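Local coordinates for protein nicotinate phosphoribosyltransferase (Porphyromonas gingivalis, PDB 2IM5) that probably catalyses the ATP-dependent synthesis of nicotinate ribonucleotide from nicotinate and 5-phosphoribosyl 1-diphosphate, a step of NAD biosynthesis, at residues A[66-69]-A[70-74]; A[129-132]-A[133-137]; A[197-200]-A[201-205]; A[252-255]-A[256-260]; A[287-290]-A[291-295]. All coordinates share one frame; numbering follows the deposited sequence.

Interaction 1. Residues A[66-69]-A[70-74]; sequences EKEF and LQREL
E73 lies over one face of the F69 ring, one helical turn further along. Its CB stands 4.0 Å from the ring centroid, 24° off the normal and displaced toward the rim, a CH-pi contact made by the aliphatic part of an acidic side chain. E73 CG then comes close to the ring carbon F69 CE1, at 3.3 Å. The bend at chi2 (-55°) carries the E73 carboxylate away from the ring after CB and CG have touched it. On another part of the ring, F69 CE2 meets the methyl L74 CD1 at 3.9 Å, the two side chains crossing obliquely. Further round the helix, E68 and R72 run alongside each other in the same direction. E68 OE1 stays 4.0 Å from R72 NH2 and lies over a guanidinium face, so no N-H points at it and the attraction is one of charge alone. K67 CE passes Q71 NE2 at 3.6 Å. Beneath these side chains runs the regular i to i+4 ladder of backbone bonds, including E73 N to F69 O at 2.7 Å and running on to L74 N with L70 O; L74 is the first residue to leave helical geometry. The contact takes in most of helix 64-73, to its C-terminal end, between two other helices: K67 and L70 pack on helix 79-87, while F69 stacks on H201 and touches V197 of helix 197-203.

Interaction 2. Residues A[129-132]-A[133-137]; sequences ELYY and RFIGA
Y131 swings CG anti to its own backbone N (chi1 176°), while I135 sets CG1 between its backbone N and carbonyl carbon (chi1 68°); together these torsions bring the isoleucine against the phenol. I135 CG2 sits over one face of the Y131 ring, 4.3 Å from the centroid and offset toward the rim, a CH-pi contact. The other branch of I135 reaches along the ring, CD1 lying 3.8 Å from Y131 CE2. Two residues earlier in the chain, the extended chains of E129 and R133 cross to form a salt bridge, E129 OE1 to R133 NH2 at 3.2 Å. It is bent: the N-H angle is 137°, the nitrogen stands above the carboxylate plane, and the oxygen is tilted from the guanidinium plane. The second carboxylate oxygen, OE2, is taken by L173 N. A137 CB meets the edge of the Y132 ring, whose OH bonds to E343 O and N336 ND2. Here helix 120-134 ends in a Schellman motif: G136, with positive phi, is the C-prime residue, A137 N bonds to Y132 O at 2.8 Å, and G136 N bonds to R133 O at 2.9 Å.

Interaction 3. Residues A[197-200]-A[201-205]; sequences VHLA and HKHGL
The imidazoles of H198 and H201, three residues apart, are joined at their ND1 atoms by one water; the H201 ring also stacks on F69 of helix 64-73. The water lies in the ring plane at the edge of H198, 2.9 Å from H198 ND1, and is also 2.9 Å from H201 ND1. H198 ND1 and H201 ND1 are themselves 5.3 Å apart, too far for a direct bond. A third imidazole, H203, carries K202 CG over the centre of one face, 4.1 Å above its plane. H203 CD2 approaches the backbone oxygen L199 O at 3.4 Å, while H203 NE2 bonds to D177 OD1. K202, extended along its whole length, reaches OD2 of the same aspartate in a salt bridge, so D177 of helix 173-186 holds two neighbouring side chains of this helix. L199 CD2 packs beside both, 4.3 Å from K202 CD. At the end of the helix the backbone turns through G204, whose positive phi belongs to a Schellman motif; L205 N bonds to A200 O at 2.9 Å. The chain thereby passes from helix 197-203 into strand 206-207. Across this short helix the side-chain polar links are indirect, through a shared water and a shared aspartate, and D177 would probably favour a protonated K202 and could raise the proton affinity of H203.

Interaction 4. Residues A[252-255]-A[256-260]; sequences YTTD and VFMRN
T253 O opens the helix by accepting F257 N at 3.2 Å and, weakly, V256 N, after which M258 N bonds to T254 O at 2.9 Å and R259 N bonds to D255 O. T253 occupies the N-cap position, but its side chain makes no capping bond; instead its methyl CG2 turns to V256, crossing it at about a right angle, 3.8 Å from V256 CG2. V256 CB also rests on the carbonyl Y252 O, at 3.4 Å, so the valine closes over the residues that precede the helix. T254 and M258 lie side by side and point the same way, with T254 CG2 3.9 Å from M258 CG. T254 CG2 is anti to the backbone N and OG1 lies beside that N (chi1 -70°), which turns the carbon branch to the methionine while the hydroxyl bonds to D370 and T249. R259 bends at chi3 (-52°), folding its guanidinium back so that D255 O lies over the centre of one face, 3.9 Å above the plane. The D255 carboxylate forms its salt bridge with K285 instead. This short helix packs against three others: F257 on helix 228-240, V256 on L389 of helix 379-389, and T254 and M258 on helix 279-292.

Interaction 5. Residues A[287-290]-A[291-295]; sequences VRRY and EELRV
R289 meets E292 and L293 with different parts of one guanidinium. E292 crosses it at about a right angle, with carboxylate and guanidinium planes 70° apart, and its OE1 comes in at the edge to form a salt bridge with R289 NH1 at 2.9 Å. The nitrogen approaches nearly along the C-O axis of that oxygen. L293 instead covers a face, its CD2 standing 3.5 Å above the plane and offset toward the rim. The kink at R289 chi2 (51°) folds the arginine back toward E292 and L293, and R289 NH2 is taken by F261 O. R288 runs alongside E292, its CG 3.6 Å from E292 OE2, but R288 NE remains 4.4 Å from that oxygen, beyond a salt bridge. V287 and E291 also lie parallel, CG1 of the valine against the carboxylate carbon. On the buried side Y290 CD1 touches V295 CG1 at 3.8 Å. A Schellman motif with R294 at positive phi ends the helix, V295 N bonding to Y290 O at 2.8 Å, before the chain goes on to strand 301-304. With NH1 paired to a carboxylate, NH2 bonded to a backbone oxygen and one face under a leucine, the R289 guanidinium is held against rotation, and two arginines beside E292 would probably stabilise its ionised form.

In the fold
Interactions 1, 2 and 5 take in helix C-terminal ends, while 3 and 4 span whole short helices. Interaction 4 is the most buried and mainly apolar, whereas 1, 2, 3 and 5 are only partly buried. Interactions 2, 3 and 5 close with Schellman motifs; interaction 1 does not. Interactions 1 and 3, centres about 11 Å apart, join the N-terminal domain to the later part of the chain, F69 CD1 meeting H201 CD2 at 3.6 Å. Interactions 4 and 5 also touch, but within that later part and through polar atoms, R289 NE lying 2.8 Å from M258 O. Interaction 2 touches none of the others; the nearest atoms of interaction 3 are about 10 Å away. Direct salt bridges within the contact occur in interactions 2 and 5.

Interaction 1. Residues A[66-69]-A[70-74]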
# COMPACT_ATOMS: atom_id res chain seq x y z
N GLU A 66 21.16 -6.05 -5.30
CA GLU A 66 19.78 -6.03 -4.84
C GLU A 66 19.42 -7.38 -4.24
O GLU A 66 18.74 -7.45 -3.22
CB GLU A 66 18.84 -5.66 -5.97
CG GLU A 66 19.09 -4.26 -6.52
CD GLU A 66 18.15 -3.89 -7.65
OE1 GLU A 66 17.87 -4.75 -8.51
OE2 GLU A 66 17.70 -2.72 -7.67
N LYS A 67 19.87 -8.45 -4.87
CA LYS A 67 19.59 -9.79 -4.37
C LYS A 67 20.20 -9.96 -2.98
O LYS A 67 19.56 -10.49 -2.08
CB LYS A 67 20.15 -10.85 -5.32
CG LYS A 67 19.80 -12.27 -4.90
CD LYS A 67 20.49 -13.31 -5.77
CE LYS A 67 20.26 -14.71 -5.21
NZ LYS A 67 20.98 -15.79 -5.96
N GLU A 68 21.44 -9.51 -2.80
CA GLU A 68 22.11 -9.61 -1.50
C GLU A 68 21.38 -8.77 -0.47
O GLU A 68 21.29 -9.14 0.70
CB GLU A 68 23.56 -9.15 -1.60
CG GLU A 68 24.47 -10.12 -2.33
CD GLU A 68 25.85 -9.54 -2.61
OE1 GLU A 68 26.46 -8.95 -1.68
OE2 GLU A 68 26.34 -9.69 -3.76
N PHE A 69 20.86 -7.62 -0.90
CA PHE A 69 20.11 -6.74 -0.01
C PHE A 69 18.85 -7.46 0.47
O PHE A 69 18.53 -7.46 1.66
CB PHE A 69 19.72 -5.46 -0.74
CG PHE A 69 18.79 -4.58 0.05
CD1 PHE A 69 19.26 -3.85 1.15
CD2 PHE A 69 17.45 -4.49 -0.29
CE1 PHE A 69 18.39 -3.05 1.89
CE2 PHE A 69 16.58 -3.69 0.44
CZ PHE A 69 17.05 -2.96 1.54
N LEU A 70 18.12 -8.07 -0.46
CA LEU A 70 16.90 -8.78 -0.11
C LEU A 70 17.18 -9.90 0.89
O LEU A 70 16.43 -10.09 1.85
CB LEU A 70 16.23 -9.37 -1.36
CG LEU A 70 15.70 -8.38 -2.39
CD1 LEU A 70 15.09 -9.13 -3.55
CD2 LEU A 70 14.65 -7.46 -1.75
N GLN A 71 18.27 -10.62 0.67
CA GLN A 71 18.63 -11.72 1.56
C GLN A 71 18.98 -11.22 2.95
O GLN A 71 18.65 -11.85 3.94
CB GLN A 71 19.81 -12.50 0.97
CG GLN A 71 19.53 -13.08 -0.39
CD GLN A 71 20.77 -13.66 -1.05
OE1 GLN A 71 21.83 -13.03 -1.08
NE2 GLN A 71 20.64 -14.85 -1.61
N ARG A 72 19.62 -10.06 3.03
CA ARG A 72 20.01 -9.52 4.32
C ARG A 72 18.95 -8.70 5.04
O ARG A 72 18.80 -8.83 6.25
CB ARG A 72 21.28 -8.67 4.17
CG ARG A 72 22.48 -9.49 3.72
CD ARG A 72 23.72 -8.65 3.49
NE ARG A 72 24.81 -9.49 3.00
CZ ARG A 72 26.00 -9.03 2.63
NH1 ARG A 72 26.27 -7.73 2.67
NH2 ARG A 72 26.93 -9.88 2.22
N GLU A 73 18.22 -7.88 4.30
CA GLU A 73 17.22 -7.01 4.90
C GLU A 73 15.77 -7.46 4.88
O GLU A 73 14.96 -6.94 5.65
CB GLU A 73 17.33 -5.62 4.27
CG GLU A 73 18.67 -4.97 4.50
CD GLU A 73 19.03 -4.91 5.98
OE1 GLU A 73 18.21 -4.36 6.76
OE2 GLU A 73 20.11 -5.41 6.35
N LEU A 74 15.43 -8.41 4.01
CA LEU A 74 14.05 -8.90 3.96
C LEU A 74 14.06 -10.41 4.09
O LEU A 74 13.57 -11.14 3.22
CB LEU A 74 13.36 -8.49 2.65
CG LEU A 74 12.96 -7.01 2.48
CD1 LEU A 74 14.21 -6.16 2.31
CD2 LEU A 74 12.06 -6.87 1.26

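Interaction 2. Residues A[129-132]-A[133-137]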
# COMPACT_ATOMS: atom_id res chain seq x y z
N GLU A 129 4.53 10.31 -12.61
CA GLU A 129 5.70 11.01 -13.13
C GLU A 129 5.49 11.48 -14.58
O GLU A 129 5.84 12.61 -14.91
CB GLU A 129 6.95 10.12 -13.02
CG GLU A 129 8.22 10.81 -13.50
CD GLU A 129 9.50 10.23 -12.90
OE1 GLU A 129 10.60 10.63 -13.35
OE2 GLU A 129 9.40 9.37 -11.99
N LEU A 130 4.94 10.61 -15.42
CA LEU A 130 4.67 10.95 -16.81
C LEU A 130 3.74 12.14 -16.91
O LEU A 130 3.92 13.00 -17.76
CB LEU A 130 4.01 9.79 -17.56
CG LEU A 130 4.85 8.66 -18.14
CD1 LEU A 130 3.91 7.69 -18.87
CD2 LEU A 130 5.89 9.21 -19.12
N TYR A 131 2.74 12.16 -16.04
CA TYR A 131 1.75 13.23 -16.03
C TYR A 131 2.36 14.61 -15.84
O TYR A 131 2.13 15.51 -16.64
CB TYR A 131 0.72 12.97 -14.93
CG TYR A 131 -0.30 14.08 -14.80
CD1 TYR A 131 -1.29 14.26 -15.76
CD2 TYR A 131 -0.24 14.98 -13.73
CE1 TYR A 131 -2.21 15.30 -15.66
CE2 TYR A 131 -1.15 16.02 -13.62
CZ TYR A 131 -2.13 16.18 -14.59
OH TYR A 131 -3.04 17.22 -14.47
N TYR A 132 3.14 14.78 -14.77
CA TYR A 132 3.76 16.07 -14.49
C TYR A 132 4.70 16.48 -15.61
O TYR A 132 4.78 17.65 -15.95
CB TYR A 132 4.47 16.02 -13.14
CG TYR A 132 3.48 15.79 -12.01
CD1 TYR A 132 2.52 16.75 -11.71
CD2 TYR A 132 3.48 14.60 -11.29
CE1 TYR A 132 1.57 16.54 -10.72
CE2 TYR A 132 2.53 14.37 -10.29
CZ TYR A 132 1.59 15.34 -10.01
OH TYR A 132 0.66 15.12 -9.03
N ARG A 133 5.41 15.51 -16.19
CA ARG A 133 6.31 15.82 -17.30
C ARG A 133 5.45 16.33 -18.45
O ARG A 133 5.74 17.36 -19.07
CB ARG A 133 7.04 14.58 -17.79
CG ARG A 133 8.14 14.05 -16.91
CD ARG A 133 8.85 12.92 -17.64
NE ARG A 133 9.84 12.25 -16.81
CZ ARG A 133 10.57 11.21 -17.22
NH1 ARG A 133 10.41 10.74 -18.45
NH2 ARG A 133 11.44 10.65 -16.40
N PHE A 134 4.37 15.59 -18.72
CA PHE A 134 3.46 15.91 -19.81
C PHE A 134 2.90 17.33 -19.74
O PHE A 134 2.81 18.00 -20.77
CB PHE A 134 2.30 14.91 -19.83
CG PHE A 134 1.59 14.83 -21.15
CD1 PHE A 134 2.20 14.25 -22.25
CD2 PHE A 134 0.30 15.33 -21.29
CE1 PHE A 134 1.53 14.15 -23.47
CE2 PHE A 134 -0.38 15.24 -22.51
CZ PHE A 134 0.24 14.65 -23.60
N ILE A 135 2.50 17.77 -18.56
CA ILE A 135 1.93 19.11 -18.43
C ILE A 135 3.01 20.15 -18.13
O ILE A 135 2.70 21.29 -17.78
CB ILE A 135 0.85 19.17 -17.33
CG1 ILE A 135 1.47 18.98 -15.95
CG2 ILE A 135 -0.20 18.11 -17.60
CD1 ILE A 135 0.50 19.24 -14.82
N GLY A 136 4.27 19.75 -18.28
CA GLY A 136 5.38 20.65 -18.05
C GLY A 136 5.61 21.14 -16.63
O GLY A 136 6.28 22.15 -16.44
N ALA A 137 5.07 20.44 -15.63
CA ALA A 137 5.27 20.86 -14.25
C ALA A 137 6.68 20.50 -13.78
O ALA A 137 7.24 19.48 -14.19
CB ALA A 137 4.24 20.21 -13.35

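Interaction 3. Residues A[197-200]-A[201-205]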
# COMPACT_ATOMS: atom_id res chain seq x y z
N VAL A 197 11.32 -0.23 -1.42
CA VAL A 197 12.45 -1.13 -1.20
C VAL A 197 13.75 -0.65 -1.84
O VAL A 197 14.83 -0.78 -1.25
CB VAL A 197 12.11 -2.56 -1.70
CG1 VAL A 197 13.23 -3.53 -1.32
CG2 VAL A 197 10.78 -3.00 -1.10
N HIS A 198 13.65 -0.11 -3.05
CA HIS A 198 14.80 0.41 -3.77
C HIS A 198 15.50 1.55 -3.01
O HIS A 198 16.73 1.55 -2.85
CB HIS A 198 14.39 0.92 -5.15
CG HIS A 198 15.40 1.83 -5.78
ND1 HIS A 198 16.70 1.44 -6.04
CD2 HIS A 198 15.31 3.12 -6.20
CE1 HIS A 198 17.36 2.44 -6.59
NE2 HIS A 198 16.54 3.47 -6.70
N LEU A 199 14.72 2.52 -2.54
CA LEU A 199 15.29 3.64 -1.82
C LEU A 199 15.78 3.24 -0.42
O LEU A 199 16.65 3.90 0.14
CB LEU A 199 14.27 4.78 -1.74
CG LEU A 199 13.99 5.40 -3.12
CD1 LEU A 199 13.00 6.55 -2.99
CD2 LEU A 199 15.31 5.89 -3.75
N ALA A 200 15.22 2.17 0.13
CA ALA A 200 15.65 1.70 1.45
C ALA A 200 17.04 1.11 1.24
O ALA A 200 17.94 1.26 2.07
CB ALA A 200 14.70 0.64 1.97
N HIS A 201 17.21 0.43 0.11
CA HIS A 201 18.48 -0.18 -0.24
C HIS A 201 19.51 0.92 -0.47
O HIS A 201 20.59 0.92 0.12
CB HIS A 201 18.33 -1.01 -1.52
CG HIS A 201 19.61 -1.58 -2.03
ND1 HIS A 201 19.78 -1.95 -3.35
CD2 HIS A 201 20.78 -1.87 -1.41
CE1 HIS A 201 21.00 -2.44 -3.51
NE2 HIS A 201 21.62 -2.40 -2.35
N LYS A 202 19.15 1.87 -1.33
CA LYS A 202 20.03 2.99 -1.67
C LYS A 202 20.46 3.86 -0.49
O LYS A 202 21.63 4.23 -0.39
CB LYS A 202 19.35 3.87 -2.72
CG LYS A 202 20.14 5.11 -3.07
CD LYS A 202 19.57 5.83 -4.28
CE LYS A 202 20.37 7.10 -4.56
NZ LYS A 202 19.92 7.78 -5.80
N HIS A 203 19.52 4.18 0.39
CA HIS A 203 19.82 5.04 1.53
C HIS A 203 20.08 4.33 2.85
O HIS A 203 20.19 4.97 3.89
CB HIS A 203 18.70 6.06 1.70
CG HIS A 203 18.55 6.99 0.54
ND1 HIS A 203 19.52 7.91 0.19
CD2 HIS A 203 17.57 7.12 -0.38
CE1 HIS A 203 19.14 8.57 -0.89
NE2 HIS A 203 17.95 8.11 -1.25
N GLY A 204 20.18 3.00 2.81
CA GLY A 204 20.46 2.23 4.01
C GLY A 204 19.41 2.37 5.10
O GLY A 204 19.75 2.54 6.27
N LEU A 205 18.15 2.31 4.72
CA LEU A 205 17.05 2.42 5.67
C LEU A 205 16.32 1.09 5.77
O LEU A 205 16.48 0.22 4.92
CB LEU A 205 16.07 3.50 5.20
CG LEU A 205 16.59 4.93 5.04
CD1 LEU A 205 15.50 5.78 4.38
CD2 LEU A 205 16.97 5.50 6.40
O HOH W 1 18.13 -0.98 -5.55

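Interaction 4. Residues A[252-255]-A[256-260]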
# COMPACT_ATOMS: atom_id res chain seq x y z
N TYR A 252 -13.77 -4.45 5.51
CA TYR A 252 -15.22 -4.62 5.50
C TYR A 252 -15.79 -3.90 6.71
O TYR A 252 -16.73 -4.38 7.32
CB TYR A 252 -15.59 -6.11 5.54
CG TYR A 252 -15.05 -6.87 4.36
CD1 TYR A 252 -15.44 -6.54 3.06
CD2 TYR A 252 -14.10 -7.87 4.53
CE1 TYR A 252 -14.89 -7.18 1.96
CE2 TYR A 252 -13.55 -8.52 3.44
CZ TYR A 252 -13.95 -8.17 2.16
OH TYR A 252 -13.39 -8.80 1.07
N THR A 253 -15.19 -2.76 7.03
CA THR A 253 -15.62 -1.96 8.18
C THR A 253 -14.92 -2.45 9.44
O THR A 253 -14.85 -3.65 9.70
CB THR A 253 -17.16 -2.06 8.35
OG1 THR A 253 -17.78 -0.96 7.67
CG2 THR A 253 -17.54 -2.11 9.78
N THR A 254 -14.41 -1.51 10.22
CA THR A 254 -13.72 -1.84 11.46
C THR A 254 -14.65 -2.45 12.51
O THR A 254 -14.20 -3.26 13.33
CB THR A 254 -13.00 -0.60 12.04
OG1 THR A 254 -11.89 -0.26 11.20
CG2 THR A 254 -12.47 -0.89 13.44
N ASP A 255 -15.93 -2.08 12.50
CA ASP A 255 -16.86 -2.65 13.47
C ASP A 255 -17.00 -4.16 13.24
O ASP A 255 -17.07 -4.93 14.20
CB ASP A 255 -18.24 -1.99 13.38
CG ASP A 255 -18.25 -0.56 13.93
OD1 ASP A 255 -17.32 -0.20 14.68
OD2 ASP A 255 -19.20 0.20 13.62
N VAL A 256 -17.02 -4.57 11.98
CA VAL A 256 -17.13 -5.98 11.65
C VAL A 256 -15.84 -6.68 12.07
O VAL A 256 -15.87 -7.76 12.65
CB VAL A 256 -17.36 -6.18 10.13
CG1 VAL A 256 -17.16 -7.64 9.77
CG2 VAL A 256 -18.77 -5.72 9.76
N PHE A 257 -14.70 -6.05 11.79
CA PHE A 257 -13.42 -6.63 12.16
C PHE A 257 -13.34 -6.87 13.67
O PHE A 257 -13.07 -7.99 14.12
CB PHE A 257 -12.27 -5.71 11.77
CG PHE A 257 -10.91 -6.25 12.12
CD1 PHE A 257 -10.18 -7.00 11.21
CD2 PHE A 257 -10.37 -6.05 13.39
CE1 PHE A 257 -8.94 -7.54 11.55
CE2 PHE A 257 -9.14 -6.59 13.75
CZ PHE A 257 -8.42 -7.34 12.82
N MET A 258 -13.57 -5.82 14.44
CA MET A 258 -13.51 -5.89 15.90
C MET A 258 -14.45 -6.94 16.48
O MET A 258 -14.07 -7.71 17.35
CB MET A 258 -13.80 -4.52 16.52
CG MET A 258 -12.68 -3.50 16.33
SD MET A 258 -11.05 -4.05 16.93
CE MET A 258 -10.02 -2.94 16.08
N ARG A 259 -15.68 -6.96 15.98
CA ARG A 259 -16.67 -7.92 16.46
C ARG A 259 -16.19 -9.36 16.28
O ARG A 259 -16.49 -10.22 17.11
CB ARG A 259 -18.00 -7.74 15.71
CG ARG A 259 -19.14 -8.60 16.23
CD ARG A 259 -20.40 -8.43 15.39
NE ARG A 259 -20.77 -7.03 15.22
CZ ARG A 259 -20.77 -6.39 14.06
NH1 ARG A 259 -20.43 -7.02 12.94
NH2 ARG A 259 -21.10 -5.10 14.01
N ASN A 260 -15.42 -9.62 15.23
CA ASN A 260 -14.93 -10.98 14.96
C ASN A 260 -13.44 -11.21 15.27
O ASN A 260 -12.89 -12.26 14.95
CB ASN A 260 -15.21 -11.35 13.50
CG ASN A 260 -16.68 -11.19 13.12
OD1 ASN A 260 -17.08 -10.20 12.51
ND2 ASN A 260 -17.50 -12.17 13.51

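Interaction 5. Residues A[287-290]-A[291-295]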
# COMPACT_ATOMS: atom_id res chain seq x y z
N VAL A 287 -9.03 0.13 21.64
CA VAL A 287 -8.80 -0.01 23.07
C VAL A 287 -9.93 -0.78 23.75
O VAL A 287 -9.68 -1.64 24.60
CB VAL A 287 -8.65 1.37 23.75
CG1 VAL A 287 -8.61 1.22 25.27
CG2 VAL A 287 -7.39 2.05 23.26
N ARG A 288 -11.17 -0.50 23.37
CA ARG A 288 -12.30 -1.19 23.97
C ARG A 288 -12.31 -2.69 23.66
O ARG A 288 -12.53 -3.52 24.55
CB ARG A 288 -13.63 -0.56 23.53
CG ARG A 288 -14.85 -1.34 24.03
CD ARG A 288 -16.17 -0.57 23.94
NE ARG A 288 -16.61 -0.32 22.57
CZ ARG A 288 -16.30 0.76 21.86
NH1 ARG A 288 -15.55 1.71 22.40
NH2 ARG A 288 -16.75 0.90 20.62
N ARG A 289 -12.06 -3.04 22.41
CA ARG A 289 -12.06 -4.45 22.02
C ARG A 289 -10.91 -5.21 22.70
O ARG A 289 -11.09 -6.34 23.12
CB ARG A 289 -11.96 -4.59 20.50
CG ARG A 289 -12.02 -6.03 20.02
CD ARG A 289 -13.22 -6.79 20.60
NE ARG A 289 -13.30 -8.14 20.06
CZ ARG A 289 -14.01 -9.13 20.60
NH1 ARG A 289 -14.70 -8.93 21.71
NH2 ARG A 289 -14.01 -10.33 20.03
N TYR A 290 -9.74 -4.59 22.79
CA TYR A 290 -8.62 -5.25 23.44
C TYR A 290 -8.96 -5.58 24.89
O TYR A 290 -8.65 -6.65 25.38
CB TYR A 290 -7.37 -4.38 23.39
CG TYR A 290 -6.56 -4.49 22.11
CD1 TYR A 290 -6.23 -5.73 21.58
CD2 TYR A 290 -6.09 -3.35 21.46
CE1 TYR A 290 -5.44 -5.84 20.43
CE2 TYR A 290 -5.31 -3.44 20.32
CZ TYR A 290 -4.98 -4.69 19.80
OH TYR A 290 -4.20 -4.78 18.66
N GLU A 291 -9.61 -4.64 25.57
CA GLU A 291 -9.98 -4.88 26.95
C GLU A 291 -11.05 -5.95 27.07
O GLU A 291 -11.03 -6.72 28.03
CB GLU A 291 -10.43 -3.57 27.59
CG GLU A 291 -9.30 -2.57 27.64
CD GLU A 291 -9.71 -1.25 28.24
OE1 GLU A 291 -10.84 -0.80 27.95
OE2 GLU A 291 -8.90 -0.65 28.98
N GLU A 292 -11.96 -6.02 26.11
CA GLU A 292 -13.00 -7.04 26.14
C GLU A 292 -12.32 -8.40 26.05
O GLU A 292 -12.74 -9.36 26.70
CB GLU A 292 -13.95 -6.90 24.94
CG GLU A 292 -15.07 -5.90 25.12
CD GLU A 292 -15.82 -5.65 23.83
OE1 GLU A 292 -15.86 -6.57 22.97
OE2 GLU A 292 -16.38 -4.54 23.67
N LEU A 293 -11.28 -8.47 25.23
CA LEU A 293 -10.53 -9.71 25.05
C LEU A 293 -9.49 -9.92 26.13
O LEU A 293 -8.74 -10.90 26.10
CB LEU A 293 -9.85 -9.70 23.68
CG LEU A 293 -10.76 -9.72 22.45
CD1 LEU A 293 -9.93 -9.51 21.20
CD2 LEU A 293 -11.50 -11.06 22.40
N ARG A 294 -9.42 -9.00 27.09
CA ARG A 294 -8.46 -9.08 28.17
C ARG A 294 -7.03 -9.09 27.64
O ARG A 294 -6.18 -9.86 28.08
CB ARG A 294 -8.71 -10.33 29.03
CG ARG A 294 -9.63 -10.08 30.22
CD ARG A 294 -10.92 -9.37 29.83
NE ARG A 294 -11.68 -8.91 30.99
CZ ARG A 294 -12.82 -8.23 30.93
NH1 ARG A 294 -13.34 -7.91 29.75
NH2 ARG A 294 -13.44 -7.86 32.05
N VAL A 295 -6.78 -8.21 26.67
CA VAL A 295 -5.47 -8.05 26.07
C VAL A 295 -5.08 -6.61 26.40
O VAL A 295 -5.91 -5.71 26.29
CB VAL A 295 -5.52 -8.25 24.54
CG1 VAL A 295 -4.19 -7.87 23.91
CG2 VAL A 295 -5.84 -9.70 24.23